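Local coordinates for protein endopolygalacturonase (Chondrostereum purpureum, PDB 1K5C) that probably hydrolyses the alpha-1,4 bonds between galacturonate units inside polygalacturonan chains, releasing shorter fragments, as a family 28 glycoside hydrolase, at residues A[33-38]-A[59-64]; A[64-69]-A[104-109]; A[180-185]-A[207-212]; A[223-228]-A[246-251]; A[278-283]-A[307-312]. All blocks are in the same frame, centred on the assembly; numbering follows the deposited sequence. Where two conformers were deposited one is given.

Contact 1: A[33-38]-A[59-64]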
# COMPACT_ATOMS: atom_id res chain seq x y z
N LEU A 33 -5.95 6.75 19.81
CA LEU A 33 -6.70 5.54 20.20
C LEU A 33 -5.77 4.37 20.04
O LEU A 33 -5.37 4.04 18.94
CB LEU A 33 -7.95 5.43 19.34
CG LEU A 33 -8.80 4.15 19.61
CD1 LEU A 33 -9.22 4.09 21.10
CD2 LEU A 33 -10.02 4.15 18.72
N VAL A 34 -5.40 3.77 21.18
CA VAL A 34 -4.42 2.68 21.22
C VAL A 34 -5.07 1.46 21.86
O VAL A 34 -5.56 1.51 22.97
CB VAL A 34 -3.19 3.10 22.02
CG1 VAL A 34 -2.16 1.96 22.14
CG2 VAL A 34 -2.51 4.32 21.32
N LEU A 35 -5.04 0.34 21.12
CA LEU A 35 -5.57 -0.92 21.62
C LEU A 35 -4.48 -1.98 21.64
O LEU A 35 -3.84 -2.24 20.62
CB LEU A 35 -6.74 -1.42 20.75
CG LEU A 35 -7.99 -0.54 20.74
CD1 LEU A 35 -8.91 -0.91 19.58
CD2 LEU A 35 -8.72 -0.60 22.09
N ASN A 36 -4.33 -2.61 22.83
CA ASN A 36 -3.37 -3.70 23.02
C ASN A 36 -4.15 -4.92 23.53
O ASN A 36 -4.15 -5.20 24.75
CB ASN A 36 -2.26 -3.33 24.02
CG ASN A 36 -1.35 -2.28 23.43
OD1 ASN A 36 -0.73 -2.49 22.39
ND2 ASN A 36 -1.26 -1.11 24.07
N PRO A 37 -4.90 -5.58 22.66
CA PRO A 37 -5.80 -6.66 23.16
C PRO A 37 -5.02 -7.89 23.58
O PRO A 37 -3.90 -8.15 23.17
CB PRO A 37 -6.69 -6.96 21.94
CG PRO A 37 -6.41 -5.89 20.94
CD PRO A 37 -5.02 -5.41 21.23
N ASP A 38 -5.72 -8.69 24.42
CA ASP A 38 -5.18 -10.00 24.81
C ASP A 38 -4.91 -10.86 23.59
O ASP A 38 -5.59 -10.75 22.51
CB ASP A 38 -6.21 -10.75 25.67
CG ASP A 38 -6.38 -10.23 27.10
OD1 ASP A 38 -5.86 -9.19 27.44
OD2 ASP A 38 -7.07 -10.96 27.86
N PRO A 59 0.84 7.64 14.23
CA PRO A 59 -0.51 7.17 13.95
C PRO A 59 -1.52 7.67 14.98
O PRO A 59 -1.24 7.84 16.16
CB PRO A 59 -0.39 5.63 14.11
CG PRO A 59 0.81 5.44 14.97
CD PRO A 59 1.75 6.58 14.70
N LEU A 60 -2.78 7.91 14.48
CA LEU A 60 -3.84 8.33 15.39
C LEU A 60 -4.58 7.12 16.00
O LEU A 60 -5.22 7.29 17.05
CB LEU A 60 -4.84 9.24 14.67
CG LEU A 60 -4.25 10.52 14.07
CD1 LEU A 60 -5.38 11.35 13.45
CD2 LEU A 60 -3.46 11.32 15.12
N PHE A 61 -4.44 5.96 15.36
CA PHE A 61 -5.00 4.70 15.86
C PHE A 61 -3.92 3.66 15.73
O PHE A 61 -3.37 3.52 14.64
CB PHE A 61 -6.22 4.29 15.00
CG PHE A 61 -6.77 2.90 15.35
CD1 PHE A 61 -7.58 2.73 16.43
CD2 PHE A 61 -6.42 1.78 14.58
CE1 PHE A 61 -8.09 1.46 16.74
CE2 PHE A 61 -6.96 0.55 14.88
CZ PHE A 61 -7.79 0.39 15.98
N THR A 62 -3.63 2.94 16.81
CA THR A 62 -2.68 1.83 16.78
C THR A 62 -3.33 0.61 17.44
O THR A 62 -3.82 0.73 18.57
CB THR A 62 -1.40 2.16 17.55
OG1 THR A 62 -0.78 3.34 16.99
CG2 THR A 62 -0.36 1.04 17.44
N ILE A 63 -3.25 -0.53 16.77
CA ILE A 63 -3.66 -1.79 17.39
C ILE A 63 -2.50 -2.75 17.21
O ILE A 63 -1.89 -2.86 16.14
CB ILE A 63 -4.99 -2.30 16.81
CG1 ILE A 63 -5.44 -3.58 17.57
CG2 ILE A 63 -4.97 -2.51 15.30
CD1 ILE A 63 -6.89 -3.91 17.35
N ASP A 64 -2.15 -3.41 18.33
CA ASP A 64 -0.98 -4.32 18.37
C ASP A 64 -1.37 -5.51 19.19
O ASP A 64 -1.70 -5.34 20.38
CB ASP A 64 0.20 -3.57 18.96
CG ASP A 64 1.50 -4.33 18.95
OD1 ASP A 64 1.55 -5.43 18.41
OD2 ASP A 64 2.48 -3.77 19.50
O HOH W 1 -1.69 -6.54 22.85
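Thr62 O is held twice from the neighbouring strand. Leu35 N donates to it over 2.9 Å, almost straight at 170°, and the CA-H of Val34 adds a softer contact, that CA lying 3.3 Å from Thr62 O. The pattern recurs at Leu33 O, which takes Thr62 N at 3.0 Å together with the CA-H of Phe61, and at Leu35 O, which receives Asp64 N. Strands 33-35 and 61-64 are parallel, their axes 4° apart, with Leu33 beside Phe61 and Leu35 beside Ile63 on one face and Val34 beside Thr62 on the other. With CG anti to its backbone N (chi1 177°), Leu33 points the same way as Phe61 and sets CG in the ring plane at the edge, 3.7 Å from Phe61 CD1. Leu35 CD1 reaches Phe61 CE1 at 3.8 Å. This side-by-side alignment of apolar residues on successive coils is characteristic of the right-handed parallel beta-helix of this family. Past the end of strand 33-35 a water donates to both Pro37 O and Asp64 O. Phe51 and Phe77 pack on Phe61; the chemistry is that of an apolar interior whose peptide groups are paired strand to strand, a water bridging the carbonyls where strand 33-35 stops.

Contact 2: A[64-69]-A[104-109]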
# COMPACT_ATOMS: atom_id res chain seq x y z
N ASP A 64 -2.15 -3.41 18.33
CA ASP A 64 -0.98 -4.32 18.37
C ASP A 64 -1.37 -5.51 19.19
O ASP A 64 -1.70 -5.34 20.38
CB ASP A 64 0.20 -3.57 18.96
CG ASP A 64 1.50 -4.33 18.95
OD1 ASP A 64 1.55 -5.43 18.41
OD2 ASP A 64 2.48 -3.77 19.50
N GLY A 65 -1.33 -6.71 18.62
CA GLY A 65 -1.63 -7.91 19.40
C GLY A 65 -1.30 -9.13 18.54
O GLY A 65 -0.92 -9.00 17.37
N THR A 66 -1.47 -10.29 19.16
CA THR A 66 -1.10 -11.58 18.59
C THR A 66 -2.39 -12.36 18.32
O THR A 66 -3.21 -12.55 19.21
CB THR A 66 -0.18 -12.37 19.52
OG1 THR A 66 1.01 -11.60 19.72
CG2 THR A 66 0.17 -13.74 18.94
N GLY A 67 -2.60 -12.79 17.08
CA GLY A 67 -3.77 -13.61 16.73
C GLY A 67 -5.07 -12.88 16.90
O GLY A 67 -6.10 -13.49 17.23
N ILE A 68 -5.07 -11.54 16.69
CA ILE A 68 -6.30 -10.77 16.86
C ILE A 68 -7.29 -11.08 15.74
O ILE A 68 -6.90 -11.22 14.58
CB ILE A 68 -5.93 -9.26 16.88
CG1 ILE A 68 -4.87 -8.95 17.97
CG2 ILE A 68 -7.17 -8.37 16.98
CD1 ILE A 68 -5.27 -9.52 19.35
N ASN A 69 -8.56 -11.13 16.12
CA ASN A 69 -9.65 -11.29 15.14
C ASN A 69 -10.45 -9.98 15.18
O ASN A 69 -11.22 -9.75 16.10
CB ASN A 69 -10.50 -12.48 15.58
CG ASN A 69 -11.69 -12.71 14.71
OD1 ASN A 69 -11.64 -12.43 13.51
ND2 ASN A 69 -12.78 -13.22 15.25
N LYS A 104 -0.12 -3.78 13.97
CA LYS A 104 1.06 -4.52 14.29
C LYS A 104 0.68 -5.89 14.85
O LYS A 104 -0.40 -6.04 15.46
CB LYS A 104 1.90 -3.79 15.38
CG LYS A 104 2.31 -2.40 15.05
CD LYS A 104 3.26 -1.89 16.10
CE LYS A 104 3.08 -0.48 16.48
NZ LYS A 104 4.17 -0.24 17.48
N GLY A 105 1.60 -6.84 14.76
CA GLY A 105 1.43 -8.15 15.39
C GLY A 105 0.92 -9.16 14.35
O GLY A 105 1.54 -9.38 13.33
N SER A 106 -0.22 -9.79 14.65
CA SER A 106 -0.73 -10.84 13.77
C SER A 106 -2.24 -10.98 13.99
O SER A 106 -2.82 -10.46 14.93
CB SER A 106 -0.03 -12.18 14.03
OG SER A 106 -0.09 -12.52 15.44
N GLY A 107 -2.85 -11.76 13.09
CA GLY A 107 -4.27 -12.02 13.13
C GLY A 107 -4.94 -11.74 11.80
O GLY A 107 -4.29 -11.79 10.74
N THR A 108 -6.22 -11.43 11.87
CA THR A 108 -7.08 -11.22 10.71
C THR A 108 -7.96 -10.01 10.96
O THR A 108 -8.65 -9.97 11.98
CB THR A 108 -7.97 -12.46 10.42
OG1 THR A 108 -7.11 -13.58 10.24
CG2 THR A 108 -8.79 -12.32 9.17
N TYR A 109 -7.91 -9.04 10.06
CA TYR A 109 -8.63 -7.78 10.14
C TYR A 109 -9.58 -7.72 8.96
O TYR A 109 -9.13 -7.78 7.81
CB TYR A 109 -7.65 -6.58 10.08
CG TYR A 109 -6.86 -6.46 11.38
CD1 TYR A 109 -5.88 -7.34 11.75
CD2 TYR A 109 -7.23 -5.45 12.30
CE1 TYR A 109 -5.22 -7.23 12.99
CE2 TYR A 109 -6.59 -5.35 13.52
CZ TYR A 109 -5.58 -6.23 13.87
OH TYR A 109 -4.98 -6.09 15.09
O HOH W 2 2.77 -1.03 19.70
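Lys104 lays the start of its side chain against the carboxylate of Asp64, CB being 3.5 Å from Asp64 OD1 as the two side chains cross obliquely. Their charged ends stop short of a salt bridge, with Lys104 NZ 4.4 Å from Asp64 OD2. One water joins them instead, donating to Asp64 OD2 and accepting from Lys104 NZ at 2.7 Å. Beyond this pair both segments turn a corner. Ser106 N donates to Gly65 O at 2.9 Å, and Ser106 OG, placed between its own backbone N and carbonyl carbon (chi1 52°), accepts Gly67 N at 3.0 Å. That hydroxyl also bonds Asp128, whose other carboxylate oxygen binds Thr66 OG1, a residue of the following coil thereby bonding to both corners. The pairing slips by one residue between Gly65-Gly105 and Ile68-Gly107, a beta bulge, after which Thr108 N donates to Ile68 O at 2.8 Å. A CB on Gly105 or Gly107 would be jammed against the preceding carbonyl and clash with Gly65 O or Ile68 O respectively. Ile68 CG2 packs against Tyr109 OH at 3.7 Å. The contact thus takes two stacked coils of the beta-helix round a corner together, from the pair 61-65 and 101-104 to the pair 68-71 and 108-115, where the Tyr109 ring meets Phe70 and touches Leu131 and Leu133 of strand 130-139.

Contact 3: A[180-185]-A[207-212]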
# COMPACT_ATOMS: atom_id res chain seq x y z
N ASP A 180 9.40 -3.03 2.79
CA ASP A 180 10.36 -3.91 3.44
C ASP A 180 9.61 -5.20 3.80
O ASP A 180 8.41 -5.12 4.14
CB ASP A 180 10.90 -3.26 4.72
CG ASP A 180 12.12 -3.92 5.30
OD1 ASP A 180 12.95 -4.51 4.57
OD2 ASP A 180 12.31 -3.79 6.55
N GLY A 181 10.30 -6.34 3.75
CA GLY A 181 9.74 -7.58 4.27
C GLY A 181 9.70 -8.71 3.24
O GLY A 181 9.90 -8.54 2.04
N ASN A 182 9.47 -9.89 3.81
CA ASN A 182 9.42 -11.15 3.08
C ASN A 182 8.03 -11.76 3.19
O ASN A 182 7.42 -11.74 4.25
CB ASN A 182 10.43 -12.15 3.68
CG ASN A 182 10.46 -13.47 2.91
OD1 ASN A 182 10.89 -13.48 1.74
ND2 ASN A 182 9.98 -14.55 3.51
N ASN A 183 7.57 -12.38 2.07
CA ASN A 183 6.36 -13.21 2.04
C ASN A 183 5.12 -12.31 2.21
O ASN A 183 4.45 -12.31 3.25
CB ASN A 183 6.40 -14.31 3.11
CG ASN A 183 5.11 -15.14 3.06
OD1 ASN A 183 4.42 -15.24 2.02
ND2 ASN A 183 4.76 -15.69 4.22
N ILE A 184 4.87 -11.56 1.17
CA ILE A 184 3.79 -10.58 1.13
C ILE A 184 2.93 -10.87 -0.11
O ILE A 184 3.45 -10.94 -1.21
CB ILE A 184 4.35 -9.13 1.12
CG1 ILE A 184 5.18 -8.88 2.39
CG2 ILE A 184 3.19 -8.12 0.99
CD1 ILE A 184 6.18 -7.78 2.23
N ARG A 185 1.63 -11.00 0.14
CA ARG A 185 0.67 -11.35 -0.90
C ARG A 185 -0.39 -10.25 -0.98
O ARG A 185 -0.97 -9.88 0.04
CB ARG A 185 0.03 -12.70 -0.60
CG ARG A 185 -0.93 -13.16 -1.69
CD ARG A 185 -1.50 -14.52 -1.26
NE ARG A 185 -0.72 -15.39 -1.96
CZ ARG A 185 -0.77 -16.13 -3.07
NH1 ARG A 185 -1.70 -16.28 -3.95
NH2 ARG A 185 0.41 -16.68 -3.08
N HIS A 207 14.81 -4.63 2.36
CA HIS A 207 14.86 -5.83 1.51
C HIS A 207 13.45 -6.38 1.38
O HIS A 207 12.84 -6.77 2.37
CB HIS A 207 15.73 -6.94 2.16
CG HIS A 207 17.13 -6.46 2.41
ND1 HIS A 207 18.13 -6.49 1.44
CD2 HIS A 207 17.68 -5.89 3.54
CE1 HIS A 207 19.24 -5.96 1.96
NE2 HIS A 207 18.99 -5.63 3.20
N VAL A 208 12.94 -6.36 0.14
CA VAL A 208 11.59 -6.90 -0.16
C VAL A 208 11.81 -8.21 -0.91
O VAL A 208 12.59 -8.27 -1.86
CB VAL A 208 10.77 -5.91 -0.96
CG1 VAL A 208 9.54 -6.57 -1.53
CG2 VAL A 208 10.41 -4.72 -0.08
N SER A 209 11.13 -9.29 -0.46
CA SER A 209 11.31 -10.58 -1.13
C SER A 209 10.04 -11.39 -1.07
O SER A 209 9.23 -11.28 -0.15
CB SER A 209 12.46 -11.35 -0.49
OG SER A 209 12.32 -11.44 0.92
N ASN A 210 9.91 -12.29 -2.06
CA ASN A 210 8.81 -13.25 -2.11
C ASN A 210 7.45 -12.54 -2.01
O ASN A 210 6.67 -12.75 -1.08
CB ASN A 210 8.98 -14.36 -1.04
CG ASN A 210 10.23 -15.16 -1.38
OD1 ASN A 210 11.12 -15.30 -0.49
ND2 ASN A 210 10.31 -15.68 -2.52
N VAL A 211 7.19 -11.74 -3.03
CA VAL A 211 5.95 -10.95 -3.17
C VAL A 211 5.14 -11.60 -4.28
O VAL A 211 5.65 -11.90 -5.37
CB VAL A 211 6.29 -9.50 -3.52
CG1 VAL A 211 5.02 -8.72 -3.88
CG2 VAL A 211 7.04 -8.79 -2.40
N VAL A 212 3.84 -11.77 -4.01
CA VAL A 212 2.87 -12.21 -5.03
C VAL A 212 1.80 -11.13 -5.16
O VAL A 212 1.14 -10.78 -4.18
CB VAL A 212 2.25 -13.57 -4.65
CG1 VAL A 212 1.12 -13.91 -5.61
CG2 VAL A 212 3.33 -14.66 -4.67
O HOH W 3 4.30 -14.49 -0.84
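The guanidinium of Arg185 has Val212 CG1 over one face, offset toward the rim and 3.8 Å from Arg185 NH2; the two side chains lie side by side, and Arg185 NH1 forms a salt bridge to Glu187. This is a corner of the right-handed parallel beta-helix, where two successive coils turn together: Asn183 and Asn210, both with positive phi, bend the backbone between one sheet and the next. Where the bend begins, Asp180 CG stands anti to the backbone N (chi1 -166°), and OD1 accepts His207 N at 2.9 Å in a bond of 175°. An alanine in place of Asp180 would probably leave His207 N without this acceptor and the start of strand 207-221 less firmly tied. Gly181 N donates to His207 O, and Ser209 N to Gly181 O at 2.9 Å; a CB on Gly181 would be jammed against the carbonyl before it. Val208 CG2 packs 3.5 Å from Asp180 N, and the Val208 side chain touches Ile178 and Ile199. Asn182 borders the sugar carried by Asn161, and Asn161 OD1 accepts Asn183 ND2. Ile184 N bonds Asn210 O at 3.1 Å, and a water donates both to Asn210 O, at 2.9 Å, and to Asn183 OD1.

Contact 4: A[223-228]-A[246-251]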
# COMPACT_ATOMS: atom_id res chain seq x y z
N TYR A 223 0.11 4.87 -12.70
CA TYR A 223 0.97 3.75 -13.07
C TYR A 223 0.16 2.48 -12.84
O TYR A 223 -0.75 2.47 -12.02
CB TYR A 223 2.25 3.64 -12.19
CG TYR A 223 2.99 4.95 -12.01
CD1 TYR A 223 4.07 5.32 -12.78
CD2 TYR A 223 2.61 5.84 -11.02
CE1 TYR A 223 4.73 6.55 -12.55
CE2 TYR A 223 3.23 7.05 -10.80
CZ TYR A 223 4.29 7.39 -11.59
OH TYR A 223 4.96 8.58 -11.36
N GLY A 224 0.53 1.42 -13.57
CA GLY A 224 -0.07 0.13 -13.30
C GLY A 224 0.65 -0.59 -12.14
O GLY A 224 0.11 -0.75 -11.05
N VAL A 225 1.88 -1.02 -12.44
CA VAL A 225 2.76 -1.57 -11.41
C VAL A 225 4.08 -0.83 -11.46
O VAL A 225 4.59 -0.46 -12.54
CB VAL A 225 2.90 -3.12 -11.45
CG1 VAL A 225 1.53 -3.82 -11.34
CG2 VAL A 225 3.59 -3.51 -12.73
N ARG A 226 4.68 -0.67 -10.28
CA ARG A 226 5.97 -0.05 -10.15
C ARG A 226 6.86 -0.79 -9.18
O ARG A 226 6.40 -1.27 -8.14
CB ARG A 226 5.93 1.37 -9.57
CG ARG A 226 5.60 2.40 -10.64
CD ARG A 226 5.62 3.70 -9.76
NE ARG A 226 6.78 4.58 -9.69
CZ ARG A 226 6.75 5.85 -9.27
NH1 ARG A 226 5.61 6.34 -8.83
NH2 ARG A 226 7.83 6.61 -9.24
N ILE A 227 8.15 -0.83 -9.51
CA ILE A 227 9.18 -1.19 -8.52
C ILE A 227 10.15 0.00 -8.54
O ILE A 227 10.71 0.29 -9.60
CB ILE A 227 9.89 -2.52 -8.82
CG1 ILE A 227 8.86 -3.64 -9.02
CG2 ILE A 227 10.91 -2.86 -7.71
CD1 ILE A 227 9.51 -4.99 -9.35
N LYS A 228 10.26 0.67 -7.42
CA LYS A 228 11.06 1.91 -7.31
C LYS A 228 12.10 1.73 -6.22
O LYS A 228 11.78 1.39 -5.09
CB LYS A 228 10.22 3.19 -7.08
CG LYS A 228 8.91 3.00 -6.37
CD LYS A 228 8.16 4.28 -6.11
CE LYS A 228 6.80 3.84 -5.53
NZ LYS A 228 6.25 4.85 -4.68
N ASN A 246 -3.41 -9.89 -13.19
CA ASN A 246 -3.87 -8.53 -12.91
C ASN A 246 -4.48 -7.90 -14.14
O ASN A 246 -3.99 -8.09 -15.27
CB ASN A 246 -2.70 -7.68 -12.40
CG ASN A 246 -2.09 -8.30 -11.14
OD1 ASN A 246 -2.67 -8.27 -10.05
ND2 ASN A 246 -0.90 -8.91 -11.31
N THR A 247 -5.55 -7.12 -13.95
CA THR A 247 -6.24 -6.44 -15.05
C THR A 247 -6.18 -4.96 -14.80
O THR A 247 -6.73 -4.46 -13.80
CB THR A 247 -7.69 -6.93 -15.15
OG1 THR A 247 -7.69 -8.39 -15.30
CG2 THR A 247 -8.40 -6.29 -16.32
N ILE A 248 -5.49 -4.24 -15.69
CA ILE A 248 -5.14 -2.84 -15.46
C ILE A 248 -5.52 -2.02 -16.66
O ILE A 248 -5.26 -2.43 -17.82
CB ILE A 248 -3.61 -2.75 -15.16
CG1 ILE A 248 -3.25 -3.68 -13.98
CG2 ILE A 248 -3.18 -1.31 -14.97
CD1 ILE A 248 -1.79 -3.54 -13.47
N SER A 249 -6.10 -0.82 -16.44
CA SER A 249 -6.51 0.02 -17.55
C SER A 249 -6.55 1.48 -17.09
O SER A 249 -6.52 1.80 -15.89
CB SER A 249 -7.85 -0.45 -18.12
OG SER A 249 -8.87 -0.39 -17.14
N GLY A 250 -6.65 2.38 -18.06
CA GLY A 250 -6.80 3.79 -17.74
C GLY A 250 -5.52 4.37 -17.12
O GLY A 250 -5.63 5.19 -16.21
N ILE A 251 -4.35 3.95 -17.59
CA ILE A 251 -3.07 4.35 -16.98
C ILE A 251 -2.50 5.55 -17.70
O ILE A 251 -2.31 5.59 -18.92
CB ILE A 251 -2.10 3.17 -17.02
CG1 ILE A 251 -2.64 1.95 -16.27
CG2 ILE A 251 -0.76 3.64 -16.46
CD1 ILE A 251 -3.13 2.25 -14.84
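Ile251, Ile248 and Gly224 carry this small contact, which buries 189 Å² in all and is made wholly of van der Waals touches. Ile251 spreads two branches over the backbone at the bend: CG2 sits 3.8 Å from Tyr223 CA, and CD1 comes to 3.7 Å from Tyr223 O. The second branch is folded back rather than extended (chi2 -51°), which brings CD1 to that peptide. Ile248 CG2 stands 3.8 Å from Gly224 CA, while its CD1 meets Val225 CG1 at 4.0 Å, these side chains crossing at about a right angle. A CB on Gly224 would point at strand 247-251 and lie only 3.2 Å from Ile248 CG2. In the right-handed parallel beta-helix this is packing inside a corner: strand 247-251 of the next coil turns its isoleucines onto the bend from which strand 225-228 starts. Backbone bonds from Gly224 to Ile197 and Tyr254 hold that corner between the coils before and after. Ile248 and Ile251 also touch Ile287 and Val289 of strand 285-289. Further along strand 225-228, Arg226 and Lys228 bind galacturonate in other crystals of this enzyme, and the Tyr223 side chain lies about 4 Å from that of His195, the predicted active-site residue.

Contact 5: A[278-283]-A[307-312]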
# COMPACT_ATOMS: atom_id res chain seq x y z
N VAL A 278 11.97 -11.11 -11.24
CA VAL A 278 10.69 -10.40 -11.37
C VAL A 278 9.94 -11.02 -12.58
O VAL A 278 10.44 -10.92 -13.71
CB VAL A 278 10.90 -8.89 -11.57
CG1 VAL A 278 9.56 -8.21 -11.79
CG2 VAL A 278 11.65 -8.32 -10.38
N ASN A 279 8.79 -11.63 -12.34
CA ASN A 279 8.07 -12.40 -13.37
C ASN A 279 6.64 -11.89 -13.53
O ASN A 279 6.01 -11.47 -12.53
CB ASN A 279 7.99 -13.89 -12.95
CG ASN A 279 9.26 -14.67 -13.19
OD1 ASN A 279 10.28 -14.18 -13.64
ND2 ASN A 279 9.18 -16.02 -13.04
N PHE A 280 6.12 -12.05 -14.74
CA PHE A 280 4.67 -11.92 -15.04
C PHE A 280 4.27 -13.31 -15.61
O PHE A 280 4.49 -13.58 -16.79
CB PHE A 280 4.35 -10.85 -16.05
CG PHE A 280 4.58 -9.42 -15.56
CD1 PHE A 280 5.82 -8.84 -15.56
CD2 PHE A 280 3.46 -8.65 -15.13
CE1 PHE A 280 6.01 -7.51 -15.15
CE2 PHE A 280 3.66 -7.33 -14.73
CZ PHE A 280 4.91 -6.77 -14.74
N THR A 281 3.74 -14.16 -14.70
CA THR A 281 3.38 -15.55 -15.04
C THR A 281 2.02 -15.87 -14.46
O THR A 281 1.42 -15.08 -13.74
CB THR A 281 4.46 -16.52 -14.51
OG1 THR A 281 4.62 -16.25 -13.10
CG2 THR A 281 5.80 -16.33 -15.23
N GLY A 282 1.53 -17.08 -14.79
CA GLY A 282 0.23 -17.52 -14.26
C GLY A 282 -0.86 -16.97 -15.16
O GLY A 282 -0.82 -17.15 -16.39
N GLY A 283 -1.87 -16.35 -14.59
CA GLY A 283 -2.92 -15.71 -15.41
C GLY A 283 -2.35 -14.48 -16.11
O GLY A 283 -1.42 -13.82 -15.61
N TRP A 307 13.93 -13.07 -16.11
CA TRP A 307 12.61 -12.47 -15.83
C TRP A 307 11.66 -12.99 -16.89
O TRP A 307 11.72 -12.60 -18.08
CB TRP A 307 12.73 -10.95 -15.90
CG TRP A 307 13.56 -10.34 -14.81
CD1 TRP A 307 14.45 -10.95 -13.95
CD2 TRP A 307 13.55 -8.93 -14.47
NE1 TRP A 307 14.99 -9.97 -13.07
CE2 TRP A 307 14.47 -8.74 -13.40
CE3 TRP A 307 12.88 -7.80 -14.98
CZ2 TRP A 307 14.70 -7.48 -12.85
CZ3 TRP A 307 13.12 -6.55 -14.42
CH2 TRP A 307 14.03 -6.39 -13.36
N ASN A 308 10.78 -13.91 -16.44
CA ASN A 308 9.79 -14.51 -17.39
C ASN A 308 8.56 -13.58 -17.38
O ASN A 308 7.85 -13.55 -16.36
CB ASN A 308 9.43 -15.91 -16.87
CG ASN A 308 8.49 -16.62 -17.85
OD1 ASN A 308 7.79 -15.98 -18.64
ND2 ASN A 308 8.50 -17.93 -17.80
N TRP A 309 8.40 -12.82 -18.45
CA TRP A 309 7.29 -11.88 -18.59
C TRP A 309 6.29 -12.38 -19.64
O TRP A 309 5.52 -11.62 -20.23
CB TRP A 309 7.82 -10.49 -18.98
CG TRP A 309 8.48 -9.79 -17.81
CD1 TRP A 309 8.99 -10.32 -16.65
CD2 TRP A 309 8.67 -8.36 -17.73
NE1 TRP A 309 9.48 -9.30 -15.83
CE2 TRP A 309 9.29 -8.10 -16.48
CE3 TRP A 309 8.36 -7.30 -18.59
CZ2 TRP A 309 9.61 -6.76 -16.10
CZ3 TRP A 309 8.68 -6.00 -18.19
CH2 TRP A 309 9.30 -5.76 -16.96
N SER A 310 6.21 -13.73 -19.79
CA SER A 310 5.39 -14.30 -20.86
C SER A 310 3.96 -13.94 -20.76
O SER A 310 3.29 -13.87 -21.80
CB SER A 310 5.57 -15.84 -20.81
OG SER A 310 5.17 -16.36 -19.52
N GLN A 311 3.42 -13.73 -19.55
CA GLN A 311 1.98 -13.47 -19.41
C GLN A 311 1.63 -11.98 -19.36
O GLN A 311 0.46 -11.65 -19.13
CB GLN A 311 1.43 -14.21 -18.18
CG GLN A 311 1.46 -15.76 -18.40
CD GLN A 311 0.47 -16.14 -19.50
OE1 GLN A 311 0.79 -16.16 -20.67
NE2 GLN A 311 -0.76 -16.39 -19.13
N LEU A 312 2.60 -11.10 -19.63
CA LEU A 312 2.30 -9.66 -19.68
C LEU A 312 1.88 -9.24 -21.09
O LEU A 312 2.61 -9.52 -22.06
CB LEU A 312 3.57 -8.88 -19.28
CG LEU A 312 3.46 -7.38 -19.32
CD1 LEU A 312 2.36 -6.87 -18.33
CD2 LEU A 312 4.81 -6.71 -19.00
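Phe280 and Trp309 both hold CG anti to the carbonyl carbon (chi1 -69° and -74°); this shared torsion places the two CG atoms alike, and the rings lie side by side on adjacent strands. They meet in a T-shaped pair: the edge of Phe280 points at the face of the Trp309 five-membered ring, centroids 4.7 Å apart and planes at 76°, with Phe280 CE1 3.6 Å from Trp309 CE2. One face of the Phe280 ring is covered by Leu312, whose CD2 stands 4.1 Å from the ring centroid in a CH-pi contact. The indole is also anchored at its rim, where Trp309 NE1 donates to Val278 O at 2.8 Å; the oxygen lies in the indole plane, while the donor stands above the carbonyl plane. An alanine in place of Trp309 would probably leave Val278 O without this donor and open a gap beside the edge of Phe280. Asn308 N bonds to a side chain, Asn279 OD1, at 2.9 Å. Val278 CB makes a CH-pi contact over the Trp307 six-membered ring, 3.9 Å from its centroid. Asn308 OD1 forms an Asx turn with Ser310 N and leads into a type I turn over 309-312, from which Gln311 N reaches Phe280 O at 3.0 Å and Gln311 NE2 reaches Gly282 O at 2.8 Å. The contact joins successive coils near the C-terminal end of the right-handed parallel beta-helix, where Phe280 stacks with Tyr243 of strand 237-244 and Trp309 touches Ile258 of strand 254-259 and Ile329 of strand 328-333.

In the fold
From the N terminus the contacts follow in series, none nested and none crossing. Contact 1 closes one coil, and contact 2 opens on its last residue, Asp64; the two touch, notably through a probable backbone bond from Lys104 N to Ile63 O, and so tie three successive coils together. Contact 3 closes a later coil at a corner, its centre about 19 Å from that of contact 2. Strand 207-221 leads from it into strand 223-230, where contact 4 closes a shorter loop at an inner corner. Contact 5 joins coils toward the C-terminal end, about 39 Å between centres from contact 1, and touches contact 4 through Val225 and Phe280 and through Ile227 and Val278.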